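Local coordinates for MutT/nudix family protein (PDB 4HFQ) that probably hydrolyses the diphosphate bond of UDP-linked sugars, including precursors of peptidoglycan biosynthesis, as a Nudix-family UDP-X diphosphatase, at residues Thr67-Asp79 with Lys141-Leu153. Numbering follows the deposited sequence.
Sequences TPLMDVRAWIVED and KQYTKFVFGCKLL. With PGE (triethylene glycol), chain O; TRS (2-amino-2-hydroxymethyl-propane-1,3-diol), chain E; EDO (1,2-ethanediol), chain Y; SO4 (sulfate ion), chain F.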
loop_
_atom_site.group_PDB
_atom_site.type_symbol
_atom_site.label_atom_id
_atom_site.label_comp_id
_atom_site.label_asym_id
_atom_site.label_seq_id
_atom_site.Cartn_x
_atom_site.Cartn_y
_atom_site.Cartn_z
ATOM N N THR A 67 -4.350 4.172 -3.574
ATOM C CA THR A 67 -3.232 3.803 -2.702
ATOM C C THR A 67 -3.183 2.281 -2.645
ATOM O O THR A 67 -4.157 1.606 -2.947
ATOM C CB THR A 67 -3.346 4.368 -1.244
ATOM O OG1 THR A 67 -4.258 3.593 -0.466
ATOM C CG2 THR A 67 -3.773 5.851 -1.224
ATOM N N PRO A 68 -2.063 1.721 -2.178
ATOM C CA PRO A 68 -2.082 0.304 -1.820
ATOM C C PRO A 68 -3.185 0.028 -0.796
ATOM O O PRO A 68 -3.480 0.883 0.057
ATOM C CB PRO A 68 -0.681 0.077 -1.242
ATOM C CG PRO A 68 0.173 1.101 -1.913
ATOM C CD PRO A 68 -0.727 2.310 -1.997
ATOM N N LEU A 69 -3.795 -1.143 -0.910
ATOM C CA LEU A 69 -4.891 -1.533 -0.030
ATOM C C LEU A 69 -4.398 -2.297 1.187
ATOM O O LEU A 69 -3.301 -2.869 1.174
ATOM C CB LEU A 69 -5.883 -2.385 -0.803
ATOM C CG LEU A 69 -6.519 -1.747 -2.042
ATOM C CD1 LEU A 69 -7.437 -2.764 -2.720
ATOM C CD2 LEU A 69 -7.297 -0.510 -1.657
ATOM N N MET A 70 -5.192 -2.280 2.258
ATOM C CA MET A 70 -4.877 -3.034 3.473
ATOM C C MET A 70 -5.293 -4.495 3.379
ATOM O O MET A 70 -6.420 -4.815 2.983
ATOM C CB MET A 70 -5.556 -2.404 4.703
ATOM C CG MET A 70 -5.378 -3.197 6.002
ATOM S SD MET A 70 -6.121 -2.401 7.443
ATOM C CE MET A 70 -6.107 -0.729 6.794
ATOM N N ASP A 71 -4.360 -5.374 3.729
ATOM C CA ASP A 71 -4.677 -6.773 4.044
ATOM C C ASP A 71 -4.065 -7.052 5.404
ATOM O O ASP A 71 -2.949 -6.595 5.716
ATOM C CB ASP A 71 -4.095 -7.717 2.979
ATOM C CG ASP A 71 -4.392 -9.171 3.249
ATOM O OD1 ASP A 71 -5.470 -9.639 2.867
ATOM O OD2 ASP A 71 -3.530 -9.867 3.832
ATOM N N VAL A 72 -4.822 -7.753 6.240
ATOM C CA VAL A 72 -4.337 -8.134 7.588
ATOM C C VAL A 72 -4.324 -9.640 7.740
ATOM O O VAL A 72 -5.201 -10.331 7.215
ATOM C CB VAL A 72 -5.147 -7.468 8.742
ATOM C CG1 VAL A 72 -4.981 -5.955 8.694
ATOM C CG2 VAL A 72 -6.629 -7.864 8.723
ATOM N N ARG A 73 -3.314 -10.144 8.447
ATOM C CA ARG A 73 -3.154 -11.579 8.666
ATOM C C ARG A 73 -2.719 -11.817 10.094
ATOM O O ARG A 73 -2.044 -10.974 10.703
ATOM C CB ARG A 73 -2.115 -12.204 7.734
ATOM C CG ARG A 73 -2.449 -12.120 6.251
ATOM C CD ARG A 73 -3.612 -13.027 5.902
ATOM N NE ARG A 73 -4.349 -12.501 4.748
ATOM C CZ ARG A 73 -5.405 -13.086 4.200
ATOM N NH1 ARG A 73 -5.833 -14.268 4.640
ATOM N NH2 ARG A 73 -6.026 -12.512 3.185
ATOM N N ALA A 74 -3.105 -12.987 10.617
ATOM C CA ALA A 74 -2.764 -13.405 11.974
ATOM C C ALA A 74 -1.786 -14.576 11.955
ATOM O O ALA A 74 -2.017 -15.575 11.283
ATOM C CB ALA A 74 -4.022 -13.813 12.725
ATOM N N TRP A 75 -0.730 -14.425 12.743
ATOM C CA TRP A 75 0.272 -15.458 12.976
ATOM C C TRP A 75 0.089 -15.978 14.382
ATOM O O TRP A 75 0.391 -15.294 15.349
ATOM C CB TRP A 75 1.643 -14.851 12.782
ATOM C CG TRP A 75 2.787 -15.779 13.040
ATOM C CD1 TRP A 75 3.494 -15.969 14.225
ATOM C CD2 TRP A 75 3.414 -16.660 12.055
ATOM N NE1 TRP A 75 4.512 -16.875 14.025
ATOM C CE2 TRP A 75 4.510 -17.335 12.748
ATOM C CE3 TRP A 75 3.184 -16.942 10.705
ATOM C CZ2 TRP A 75 5.320 -18.258 12.106
ATOM C CZ3 TRP A 75 4.014 -17.870 10.076
ATOM C CH2 TRP A 75 5.069 -18.497 10.764
ATOM N N ILE A 76 -0.487 -17.179 14.464
ATOM C CA ILE A 76 -0.860 -17.816 15.737
ATOM C C ILE A 76 -0.083 -19.122 15.838
ATOM O O ILE A 76 -0.257 -20.009 15.017
ATOM C CB ILE A 76 -2.376 -18.102 15.732
ATOM C CG1 ILE A 76 -3.175 -16.792 15.557
ATOM C CG2 ILE A 76 -2.793 -18.853 16.998
ATOM C CD1 ILE A 76 -4.534 -16.971 14.923
ATOM N N VAL A 77 0.794 -19.201 16.833
ATOM C CA VAL A 77 1.616 -20.414 17.025
ATOM C C VAL A 77 1.236 -21.120 18.312
ATOM O O VAL A 77 1.183 -20.489 19.365
ATOM C CB VAL A 77 3.125 -20.092 17.040
ATOM C CG1 VAL A 77 3.969 -21.326 17.391
ATOM C CG2 VAL A 77 3.571 -19.510 15.701
ATOM N N GLU A 78 0.952 -22.420 18.203
ATOM C CA GLU A 78 0.664 -23.259 19.370
ATOM C C GLU A 78 1.435 -24.551 19.190
ATOM O O GLU A 78 1.388 -25.162 18.126
ATOM C CB GLU A 78 -0.831 -23.544 19.467
ATOM C CG GLU A 78 -1.649 -22.309 19.777
ATOM C CD GLU A 78 -3.119 -22.584 19.948
ATOM O OE1 GLU A 78 -3.521 -23.768 20.025
ATOM O OE2 GLU A 78 -3.878 -21.599 20.023
ATOM N N ASP A 79 2.172 -24.942 20.232
ATOM C CA ASP A 79 2.970 -26.173 20.199
ATOM C C ASP A 79 3.879 -26.153 18.962
ATOM O O ASP A 79 4.041 -27.153 18.265
ATOM C CB ASP A 79 2.047 -27.412 20.243
ATOM C CG ASP A 79 2.807 -28.714 20.457
ATOM O OD1 ASP A 79 3.856 -28.702 21.137
ATOM O OD2 ASP A 79 2.347 -29.750 19.932
ATOM N N LYS A 141 -4.449 -5.847 -7.639
ATOM C CA LYS A 141 -4.300 -4.786 -6.653
ATOM C C LYS A 141 -3.032 -4.986 -5.866
ATOM O O LYS A 141 -2.669 -6.112 -5.519
ATOM C CB LYS A 141 -5.482 -4.734 -5.680
ATOM C CG LYS A 141 -6.823 -4.342 -6.300
ATOM C CD LYS A 141 -6.805 -2.928 -6.866
ATOM C CE LYS A 141 -8.185 -2.423 -7.293
ATOM N NZ LYS A 141 -8.718 -3.108 -8.516
ATOM N N GLN A 142 -2.377 -3.873 -5.532
ATOM C CA GLN A 142 -1.273 -3.887 -4.574
ATOM C C GLN A 142 -1.798 -3.734 -3.155
ATOM O O GLN A 142 -2.573 -2.819 -2.879
ATOM C CB GLN A 142 -0.300 -2.763 -4.899
ATOM C CG GLN A 142 0.930 -2.760 -4.002
ATOM C CD GLN A 142 1.903 -1.673 -4.353
ATOM O OE1 GLN A 142 1.484 -0.611 -4.814
ATOM N NE2 GLN A 142 3.201 -1.919 -4.161
ATOM N N TYR A 143 -1.365 -4.625 -2.259
ATOM C CA TYR A 143 -1.683 -4.560 -0.841
ATOM C C TYR A 143 -0.443 -4.364 0.004
ATOM O O TYR A 143 0.641 -4.853 -0.319
ATOM C CB TYR A 143 -2.358 -5.854 -0.359
ATOM C CG TYR A 143 -3.745 -6.074 -0.906
ATOM C CD1 TYR A 143 -3.943 -6.635 -2.163
ATOM C CD2 TYR A 143 -4.870 -5.750 -0.152
ATOM C CE1 TYR A 143 -5.228 -6.831 -2.665
ATOM C CE2 TYR A 143 -6.156 -5.953 -0.640
ATOM C CZ TYR A 143 -6.324 -6.498 -1.897
ATOM O OH TYR A 143 -7.616 -6.678 -2.374
ATOM N N THR A 144 -0.622 -3.624 1.099
ATOM C CA THR A 144 0.274 -3.714 2.262
ATOM C C THR A 144 -0.306 -4.786 3.180
ATOM O O THR A 144 -1.392 -4.622 3.746
ATOM C CB THR A 144 0.377 -2.376 3.029
ATOM O OG1 THR A 144 -0.923 -1.985 3.476
ATOM C CG2 THR A 144 0.940 -1.267 2.120
ATOM N N LYS A 145 0.438 -5.880 3.308
ATOM C CA LYS A 145 -0.036 -7.044 4.036
ATOM C C LYS A 145 0.607 -7.056 5.425
ATOM O O LYS A 145 1.798 -7.352 5.578
ATOM C CB LYS A 145 0.286 -8.295 3.214
ATOM C CG LYS A 145 -0.075 -9.621 3.903
ATOM C CD LYS A 145 0.270 -10.808 2.987
ATOM C CE LYS A 145 -0.613 -10.906 1.751
ATOM N NZ LYS A 145 -2.022 -11.309 2.046
ATOM N N PHE A 146 -0.185 -6.658 6.415
ATOM C CA PHE A 146 0.255 -6.640 7.825
ATOM C C PHE A 146 0.099 -8.055 8.361
ATOM O O PHE A 146 -0.970 -8.650 8.227
ATOM C CB PHE A 146 -0.671 -5.754 8.657
ATOM C CG PHE A 146 -0.592 -4.288 8.351
ATOM C CD1 PHE A 146 -1.323 -3.745 7.312
ATOM C CD2 PHE A 146 0.190 -3.441 9.137
ATOM C CE1 PHE A 146 -1.283 -2.383 7.038
ATOM C CE2 PHE A 146 0.246 -2.077 8.866
ATOM C CZ PHE A 146 -0.467 -1.554 7.802
ATOM N N VAL A 147 1.146 -8.582 8.980
ATOM C CA VAL A 147 1.039 -9.875 9.658
ATOM C C VAL A 147 1.324 -9.658 11.135
ATOM O O VAL A 147 2.450 -9.301 11.512
ATOM C CB VAL A 147 1.996 -10.927 9.082
ATOM C CG1 VAL A 147 1.708 -12.262 9.746
ATOM C CG2 VAL A 147 1.841 -11.026 7.563
ATOM N N PHE A 148 0.283 -9.842 11.950
ATOM C CA PHE A 148 0.348 -9.635 13.385
ATOM C C PHE A 148 0.543 -10.955 14.105
ATOM O O PHE A 148 -0.163 -11.927 13.834
ATOM C CB PHE A 148 -0.959 -9.024 13.891
ATOM C CG PHE A 148 -1.227 -7.632 13.377
ATOM C CD1 PHE A 148 -0.669 -6.527 14.009
ATOM C CD2 PHE A 148 -2.059 -7.435 12.281
ATOM C CE1 PHE A 148 -0.934 -5.234 13.550
ATOM C CE2 PHE A 148 -2.340 -6.149 11.827
ATOM C CZ PHE A 148 -1.772 -5.059 12.460
ATOM N N GLY A 149 1.505 -10.997 15.018
ATOM C CA GLY A 149 1.598 -12.143 15.937
ATOM C C GLY A 149 0.495 -12.038 16.970
ATOM O O GLY A 149 0.395 -11.002 17.649
ATOM N N CYS A 150 -0.332 -13.082 17.072
ATOM C CA CYS A 150 -1.515 -13.077 17.945
ATOM C C CYS A 150 -1.599 -14.339 18.781
ATOM O O CYS A 150 -1.071 -15.378 18.411
ATOM C CB CYS A 150 -2.820 -12.938 17.148
ATOM S SG CYS A 150 -2.916 -11.519 16.054
ATOM N N LYS A 151 -2.275 -14.212 19.915
ATOM C CA LYS A 151 -2.540 -15.345 20.795
ATOM C C LYS A 151 -4.048 -15.530 20.903
ATOM O O LYS A 151 -4.781 -14.554 21.085
ATOM C CB LYS A 151 -1.917 -15.071 22.162
ATOM C CG LYS A 151 -2.273 -16.089 23.241
ATOM C CD LYS A 151 -1.640 -15.723 24.571
ATOM C CE LYS A 151 -2.122 -16.674 25.659
ATOM N NZ LYS A 151 -1.325 -16.591 26.916
ATOM N N LEU A 152 -4.521 -16.772 20.767
ATOM C CA LEU A 152 -5.949 -17.075 20.889
ATOM C C LEU A 152 -6.348 -17.155 22.360
ATOM O O LEU A 152 -5.549 -17.578 23.195
ATOM C CB LEU A 152 -6.322 -18.365 20.143
ATOM C CG LEU A 152 -6.075 -18.356 18.628
ATOM C CD1 LEU A 152 -6.547 -19.656 17.989
ATOM C CD2 LEU A 152 -6.759 -17.172 17.965
ATOM N N LEU A 153 -7.553 -16.678 22.657
ATOM C CA LEU A 153 -8.108 -16.695 24.016
ATOM C C LEU A 153 -9.309 -17.659 24.060
ATOM O O LEU A 153 -9.185 -18.799 23.624
ATOM C CB LEU A 153 -8.441 -15.264 24.485
ATOM C CG LEU A 153 -7.343 -14.198 24.338
ATOM C CD1 LEU A 153 -7.873 -12.785 24.556
ATOM C CD2 LEU A 153 -6.152 -14.479 25.252
HETATM C C1 PGE O . -3.967 -0.984 -5.451
HETATM O O1 PGE O . -3.408 -1.373 -6.744
HETATM C C2 PGE O . -4.840 0.296 -5.448
HETATM O O2 PGE O . -6.155 -0.004 -5.918
HETATM C C3 PGE O . -6.993 1.129 -6.051
HETATM C C4 PGE O . -7.922 1.168 -4.852
HETATM O O4 PGE O . -6.722 2.502 -0.989
HETATM C C6 PGE O . -7.315 3.197 -2.083
HETATM C C5 PGE O . -6.818 2.717 -3.436
HETATM O O3 PGE O . -7.904 2.487 -4.331
HETATM C C TRS E . -5.503 -10.832 -0.927
HETATM C C1 TRS E . -6.871 -10.730 -0.277
HETATM C C2 TRS E . -5.512 -11.392 -2.333
HETATM C C3 TRS E . -4.712 -11.760 -0.078
HETATM N N TRS E . -4.552 -9.704 -0.813
HETATM O O1 TRS E . -6.990 -9.677 0.668
HETATM O O2 TRS E . -6.304 -10.500 -3.146
HETATM O O3 TRS E . -3.506 -11.027 -0.189
HETATM C C1 EDO Y . -2.188 0.491 4.383
HETATM O O1 EDO Y . -2.042 1.848 4.823
HETATM C C2 EDO Y . -2.653 0.467 2.911
HETATM O O2 EDO Y . -3.980 1.078 2.683
HETATM S S SO4 F . -9.174 -16.229 4.541
HETATM O O1 SO4 F . -10.019 -17.249 3.867
HETATM O O2 SO4 F . -9.977 -14.997 4.718
HETATM O O3 SO4 F . -8.724 -16.728 5.856
HETATM O O4 SO4 F . -7.978 -15.930 3.723
HETATM O O HOH W 1 0.796 -17.280 18.838
HETATM O O HOH W 2 -2.994 -19.157 20.639
#
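D71 and K145 sit side by side on the same face of neighbouring parallel strands, 69-75 and 143-153. Their backbones are joined by a ladder that runs from L69 N bonded to Q142 O at 2.9 Å to C150 N bonded to W75 O at 2.9 Å. D71 can be followed outward. Its CB packs 3.8 Å from CD2 of the Y143 ring. CG stands anti to the backbone N (chi1 -180°), as in K145, and lies near K145 NZ and Tris O1. OD2 receives K145 NZ at 2.7 Å from above the carboxylate plane. The syn lone pair of OD2 takes R73 NE at 2.9 Å in a nearly straight bond (171°). OD1 uses its own syn lone pair for R73 NH2. D71 OD1 also accepts from O1 of a bound Tris molecule at 2.7 Å. R73 therefore grips the carboxylate side-on. Its NH1 reaches a sulfate oxygen and L95 O, and K145 NZ also bonds R181 O and Tris. On the opposite face, V72 CG1 lies 4.1 Å from F148 CE2, and the F146 ring meets F146 of the second subunit. The strands make one parallel pairing within the mixed sheet of the Nudix domain. Two bonds from R73 would fix the rotation of the D71 carboxylate. One acid between two bases probably stays ionised, and its charge would offset the 3.8 Å approach of R73 NE to K145 NZ.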